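Local coordinates for protein glycosyltransferase (Rickettsia africae, PDB 7MI0) that probably transfers a sugar from an activated donor to an acceptor, as a glycosyltransferase of the GT-B fold, at residues 24-28 and 39-43; 315-321 and 334-339. All blocks are in the same frame, centred on the assembly; numbering follows the deposited sequence.

Contact 1: residues 24-28 and 39-43; sequences LQVVP and TIEVA
The extended side chain of Gln25 lies alongside that of Thr39, the two running past each other in opposite directions, and ends at the backbone of helix 35-48. Gln25 NE2 donates to Thr39 O at 3.0 Å in a weak bond, bent to 133° at the hydrogen. That carbonyl already accepts the helical bond from Ala43 N, so two N-H groups share one acceptor, and the glutamine adds to the helix without replacing its own bond. Packing is closest around Thr39 CG2, which touches both Gln25 CD and Val27 CG2, each at 3.6 Å. In Thr39, chi1 of -57° sets OG1 beside the backbone N, bonded to Val35 O one turn back, and CG2 anti to that N, against the strand. Further along the helix the contact thins: Val42 meets Gln25 mainly through CG1 against NE2, and Ala43 barely grazes it. Glu41, partly exposed, points away and pairs with Arg37. Residues 24-26 and 39-43 run antiparallel, within the strand 22-26 and helix 35-48 that open a beta-alpha-beta crossover; strand 52-57, reached by Thr39 and Ala43, completes it, while helix 378-393 packs on Val42.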
loop_
_atom_site.group_PDB
_atom_site.type_symbol
_atom_site.label_atom_id
_atom_site.label_comp_id
_atom_site.label_asym_id
_atom_site.label_seq_id
_atom_site.Cartn_x
_atom_site.Cartn_y
_atom_site.Cartn_z
ATOM N N LEU A 24 16.752 8.410 10.463
ATOM C CA LEU A 24 15.879 9.560 10.287
ATOM C C LEU A 24 15.073 9.357 9.009
ATOM O O LEU A 24 15.648 9.256 7.920
ATOM C CB LEU A 24 16.705 10.848 10.230
ATOM C CG LEU A 24 16.051 12.174 9.828
ATOM C CD1 LEU A 24 14.868 12.487 10.706
ATOM C CD2 LEU A 24 17.070 13.295 9.908
ATOM N N GLN A 25 13.751 9.265 9.145
ATOM C CA GLN A 25 12.857 9.142 8.000
ATOM C C GLN A 25 12.187 10.481 7.722
ATOM O O GLN A 25 11.750 11.175 8.646
ATOM C CB GLN A 25 11.786 8.074 8.234
ATOM C CG GLN A 25 12.329 6.686 8.551
ATOM C CD GLN A 25 11.261 5.611 8.441
ATOM O OE1 GLN A 25 10.860 5.241 7.343
ATOM N NE2 GLN A 25 10.789 5.115 9.580
ATOM N N VAL A 26 12.104 10.839 6.444
ATOM C CA VAL A 26 11.492 12.090 6.012
ATOM C C VAL A 26 10.237 11.745 5.221
ATOM O O VAL A 26 10.313 11.055 4.199
ATOM C CB VAL A 26 12.468 12.932 5.176
ATOM C CG1 VAL A 26 11.941 14.343 5.000
ATOM C CG2 VAL A 26 13.847 12.948 5.821
ATOM N N VAL A 27 9.090 12.219 5.688
ATOM C CA VAL A 27 7.791 11.914 5.091
ATOM C C VAL A 27 7.239 13.184 4.454
ATOM O O VAL A 27 7.241 14.236 5.102
ATOM C CB VAL A 27 6.798 11.366 6.130
ATOM C CG1 VAL A 27 5.494 10.980 5.456
ATOM C CG2 VAL A 27 7.402 10.188 6.851
ATOM N N PRO A 28 6.749 13.131 3.208
ATOM C CA PRO A 28 6.193 14.339 2.583
ATOM C C PRO A 28 4.689 14.479 2.773
ATOM O O PRO A 28 4.049 13.656 3.438
ATOM C CB PRO A 28 6.548 14.148 1.107
ATOM C CG PRO A 28 6.462 12.660 0.921
ATOM C CD PRO A 28 6.890 12.029 2.237
ATOM N N THR A 39 6.321 4.006 7.213
ATOM C CA THR A 39 7.222 4.775 8.074
ATOM C C THR A 39 6.993 4.461 9.552
ATOM O O THR A 39 7.954 4.346 10.326
ATOM C CB THR A 39 7.036 6.276 7.813
ATOM O OG1 THR A 39 7.264 6.553 6.425
ATOM C CG2 THR A 39 8.000 7.102 8.641
ATOM N N ILE A 40 5.730 4.329 9.961
ATOM C CA ILE A 40 5.417 4.043 11.358
ATOM C C ILE A 40 5.845 2.630 11.724
ATOM O O ILE A 40 6.420 2.396 12.796
ATOM C CB ILE A 40 3.916 4.254 11.627
ATOM C CG1 ILE A 40 3.529 5.721 11.431
ATOM C CG2 ILE A 40 3.552 3.785 13.031
ATOM C CD1 ILE A 40 2.031 5.961 11.514
ATOM N N GLU A 41 5.560 1.663 10.851
ATOM C CA GLU A 41 5.903 0.286 11.171
ATOM C C GLU A 41 7.412 0.100 11.255
ATOM O O GLU A 41 7.895 -0.662 12.100
ATOM C CB GLU A 41 5.284 -0.671 10.146
ATOM C CG GLU A 41 3.750 -0.792 10.212
ATOM C CD GLU A 41 3.225 -1.155 11.599
ATOM O OE1 GLU A 41 3.851 -1.993 12.288
ATOM O OE2 GLU A 41 2.182 -0.594 12.007
ATOM N N VAL A 42 8.175 0.802 10.414
ATOM C CA VAL A 42 9.627 0.686 10.478
ATOM C C VAL A 42 10.158 1.354 11.736
ATOM O O VAL A 42 11.078 0.844 12.386
ATOM C CB VAL A 42 10.269 1.268 9.206
ATOM C CG1 VAL A 42 11.754 1.509 9.419
ATOM C CG2 VAL A 42 10.062 0.330 8.039
ATOM N N ALA A 43 9.585 2.500 12.106
ATOM C CA ALA A 43 9.995 3.175 13.334
ATOM C C ALA A 43 9.750 2.292 14.555
ATOM O O ALA A 43 10.652 2.087 15.377
ATOM C CB ALA A 43 9.255 4.504 13.464
#

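Contact 2: residues 315-321 and 334-339; sequences LVIATNI and GFHVEP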
loop_
_atom_site.group_PDB
_atom_site.type_symbol
_atom_site.label_atom_id
_atom_site.label_comp_id
_atom_site.label_asym_id
_atom_site.label_seq_id
_atom_site.Cartn_x
_atom_site.Cartn_y
_atom_site.Cartn_z
ATOM N N LEU A 315 -11.193 -15.657 -1.539
ATOM C CA LEU A 315 -11.013 -15.695 -2.983
ATOM C C LEU A 315 -10.829 -14.269 -3.480
ATOM O O LEU A 315 -11.696 -13.414 -3.263
ATOM C CB LEU A 315 -12.205 -16.361 -3.664
ATOM C CG LEU A 315 -12.393 -17.853 -3.387
ATOM C CD1 LEU A 315 -13.518 -18.405 -4.248
ATOM C CD2 LEU A 315 -11.094 -18.629 -3.613
ATOM N N VAL A 316 -9.699 -14.007 -4.132
ATOM C CA VAL A 316 -9.280 -12.658 -4.496
ATOM C C VAL A 316 -9.270 -12.527 -6.013
ATOM O O VAL A 316 -8.710 -13.379 -6.715
ATOM C CB VAL A 316 -7.895 -12.323 -3.914
ATOM C CG1 VAL A 316 -7.289 -11.140 -4.646
ATOM C CG2 VAL A 316 -8.004 -12.039 -2.419
ATOM N N ILE A 317 -9.877 -11.454 -6.510
ATOM C CA ILE A 317 -9.939 -11.146 -7.933
ATOM C C ILE A 317 -9.361 -9.747 -8.128
ATOM O O ILE A 317 -9.898 -8.772 -7.586
ATOM C CB ILE A 317 -11.379 -11.226 -8.459
ATOM C CG1 ILE A 317 -11.952 -12.624 -8.251
ATOM C CG2 ILE A 317 -11.439 -10.841 -9.914
ATOM C CD1 ILE A 317 -13.359 -12.776 -8.789
ATOM N N ALA A 318 -8.270 -9.646 -8.893
ATOM C CA ALA A 318 -7.590 -8.373 -9.113
ATOM C C ALA A 318 -7.329 -8.149 -10.595
ATOM O O ALA A 318 -7.111 -9.096 -11.360
ATOM C CB ALA A 318 -6.264 -8.304 -8.357
ATOM N N THR A 319 -7.347 -6.878 -10.993
ATOM C CA THR A 319 -7.035 -6.520 -12.370
ATOM C C THR A 319 -5.546 -6.682 -12.628
ATOM O O THR A 319 -4.710 -6.325 -11.794
ATOM C CB THR A 319 -7.456 -5.085 -12.670
ATOM O OG1 THR A 319 -7.078 -4.235 -11.579
ATOM C CG2 THR A 319 -8.949 -5.006 -12.875
ATOM N N ASN A 320 -5.218 -7.230 -13.796
ATOM C CA ASN A 320 -3.835 -7.532 -14.154
ATOM C C ASN A 320 -3.167 -6.250 -14.640
ATOM O O ASN A 320 -2.996 -6.005 -15.835
ATOM C CB ASN A 320 -3.788 -8.628 -15.208
ATOM C CG ASN A 320 -2.380 -8.958 -15.632
ATOM O OD1 ASN A 320 -1.415 -8.543 -14.986
ATOM N ND2 ASN A 320 -2.249 -9.705 -16.723
ATOM N N ILE A 321 -2.769 -5.419 -13.681
ATOM C CA ILE A 321 -2.252 -4.097 -14.012
ATOM C C ILE A 321 -1.437 -3.550 -12.845
ATOM O O ILE A 321 -1.856 -3.624 -11.684
ATOM C CB ILE A 321 -3.407 -3.153 -14.402
ATOM C CG1 ILE A 321 -2.877 -1.798 -14.844
ATOM C CG2 ILE A 321 -4.398 -2.986 -13.256
ATOM C CD1 ILE A 321 -3.977 -0.827 -15.188
ATOM N N GLY A 334 -5.263 -16.892 -6.213
ATOM C CA GLY A 334 -6.170 -15.829 -6.587
ATOM C C GLY A 334 -6.366 -15.845 -8.090
ATOM O O GLY A 334 -5.925 -16.763 -8.781
ATOM N N PHE A 335 -7.023 -14.798 -8.586
ATOM C CA PHE A 335 -7.374 -14.741 -9.998
ATOM C C PHE A 335 -7.055 -13.374 -10.584
ATOM O O PHE A 335 -7.286 -12.344 -9.941
ATOM C CB PHE A 335 -8.857 -15.063 -10.201
ATOM C CG PHE A 335 -9.314 -16.291 -9.463
ATOM C CD1 PHE A 335 -9.099 -17.555 -9.992
ATOM C CD2 PHE A 335 -9.957 -16.181 -8.238
ATOM C CE1 PHE A 335 -9.520 -18.686 -9.317
ATOM C CE2 PHE A 335 -10.380 -17.304 -7.557
ATOM C CZ PHE A 335 -10.162 -18.559 -8.097
ATOM N N HIS A 336 -6.514 -13.379 -11.806
ATOM C CA HIS A 336 -6.294 -12.173 -12.596
ATOM C C HIS A 336 -7.473 -11.943 -13.528
ATOM O O HIS A 336 -8.101 -12.892 -14.006
ATOM C CB HIS A 336 -5.024 -12.278 -13.450
ATOM C CG HIS A 336 -3.770 -12.501 -12.668
ATOM N ND1 HIS A 336 -2.652 -13.091 -13.219
ATOM C CD2 HIS A 336 -3.447 -12.203 -11.388
ATOM C CE1 HIS A 336 -1.698 -13.156 -12.306
ATOM N NE2 HIS A 336 -2.154 -12.624 -11.187
ATOM N N VAL A 337 -7.767 -10.669 -13.793
ATOM C CA VAL A 337 -8.715 -10.289 -14.835
ATOM C C VAL A 337 -8.122 -9.126 -15.624
ATOM O O VAL A 337 -7.300 -8.361 -15.112
ATOM C CB VAL A 337 -10.106 -9.910 -14.269
ATOM C CG1 VAL A 337 -11.151 -9.982 -15.355
ATOM C CG2 VAL A 337 -10.506 -10.840 -13.177
ATOM N N GLU A 338 -8.529 -9.010 -16.887
ATOM C CA GLU A 338 -8.145 -7.855 -17.685
ATOM C C GLU A 338 -8.804 -6.592 -17.133
ATOM O O GLU A 338 -9.991 -6.607 -16.778
ATOM C CB GLU A 338 -8.545 -8.039 -19.146
ATOM C CG GLU A 338 -7.509 -8.714 -20.016
ATOM C CD GLU A 338 -7.967 -8.822 -21.462
ATOM O OE1 GLU A 338 -8.923 -8.107 -21.848
ATOM O OE2 GLU A 338 -7.376 -9.626 -22.215
ATOM N N PRO A 339 -8.072 -5.483 -17.066
ATOM C CA PRO A 339 -8.656 -4.248 -16.542
ATOM C C PRO A 339 -9.653 -3.657 -17.522
ATOM O O PRO A 339 -9.508 -3.779 -18.741
ATOM C CB PRO A 339 -7.444 -3.324 -16.371
ATOM C CG PRO A 339 -6.225 -4.192 -16.627
ATOM C CD PRO A 339 -6.686 -5.289 -17.513
#
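Val337 O receives two groups from residues 319-320 at the end of the neighbouring strand: Asn320 N donates a hydrogen bond of 2.7 Å, and Thr319 CA offers a longer C-H contact of 3.3 Å to the same oxygen. The pattern is that of parallel beta pairing, and it recurs along the register Ile317-Phe335, Ala318-His336, Thr319-Val337. Phe335 N donates to Val316 O at 2.9 Å, Ala318 N returns a nearly straight bond (170°) to Phe335 O, and Val337 N meets Ala318 O at 3.0 Å, tilted 24° from the plane of that carbonyl. On the face with Ile317, Phe335 and Val337, the branches of Ile317 divide the work. Ile317 CG1 approaches Phe335 CD2 at 4.1 Å, whereas CG2, anti to the backbone N (chi1 of the residue -60°), lies against Val337 CG2. Leu315 CD2 comes to the phenyl ring at its edge, 4.2 Å from Phe335 CE2. Helix 342-355 covers this face through Cys352, Ala344 and Lys348. On the other face Ala318 and His336 meet the loop residues Ile328 and Val325, respectively. Beyond the strands, an inverse gamma turn centred on Asn320 leads to Ile321, whose CB rests 3.7 Å from Pro339 CG. Thr319 OG1 is held by Ser296 O. Strand 335-337 is an edge strand of its sheet, and Asn330 OD1 takes up His336 N. Main-chain bonds thus set the register, while largely apolar packing by Ile317, Phe335 and Val337 faces the helix.

Both contacts are largely buried, yet they belong to different sheets, with centres about 31 Å apart on opposite sides of the chain's centre and no atoms touching. Contact 1 joins a strand to a helix in the N-terminal Rossmann-like half of a GT-B fold; contact 2 joins two neighbouring strands at the edge of the C-terminal sheet, and its Asn320 and Glu338 are exposed. The chemistry follows the place. In contact 1 strand and helix meet chiefly through side chains, with one weak hydrogen bond across, while contact 2 is carried by four main-chain bonds and buries more surface (541 against 199 Å²). A helix from far along the sequence packs on contact 1, whereas contact 2 is covered by the helix that follows it directly.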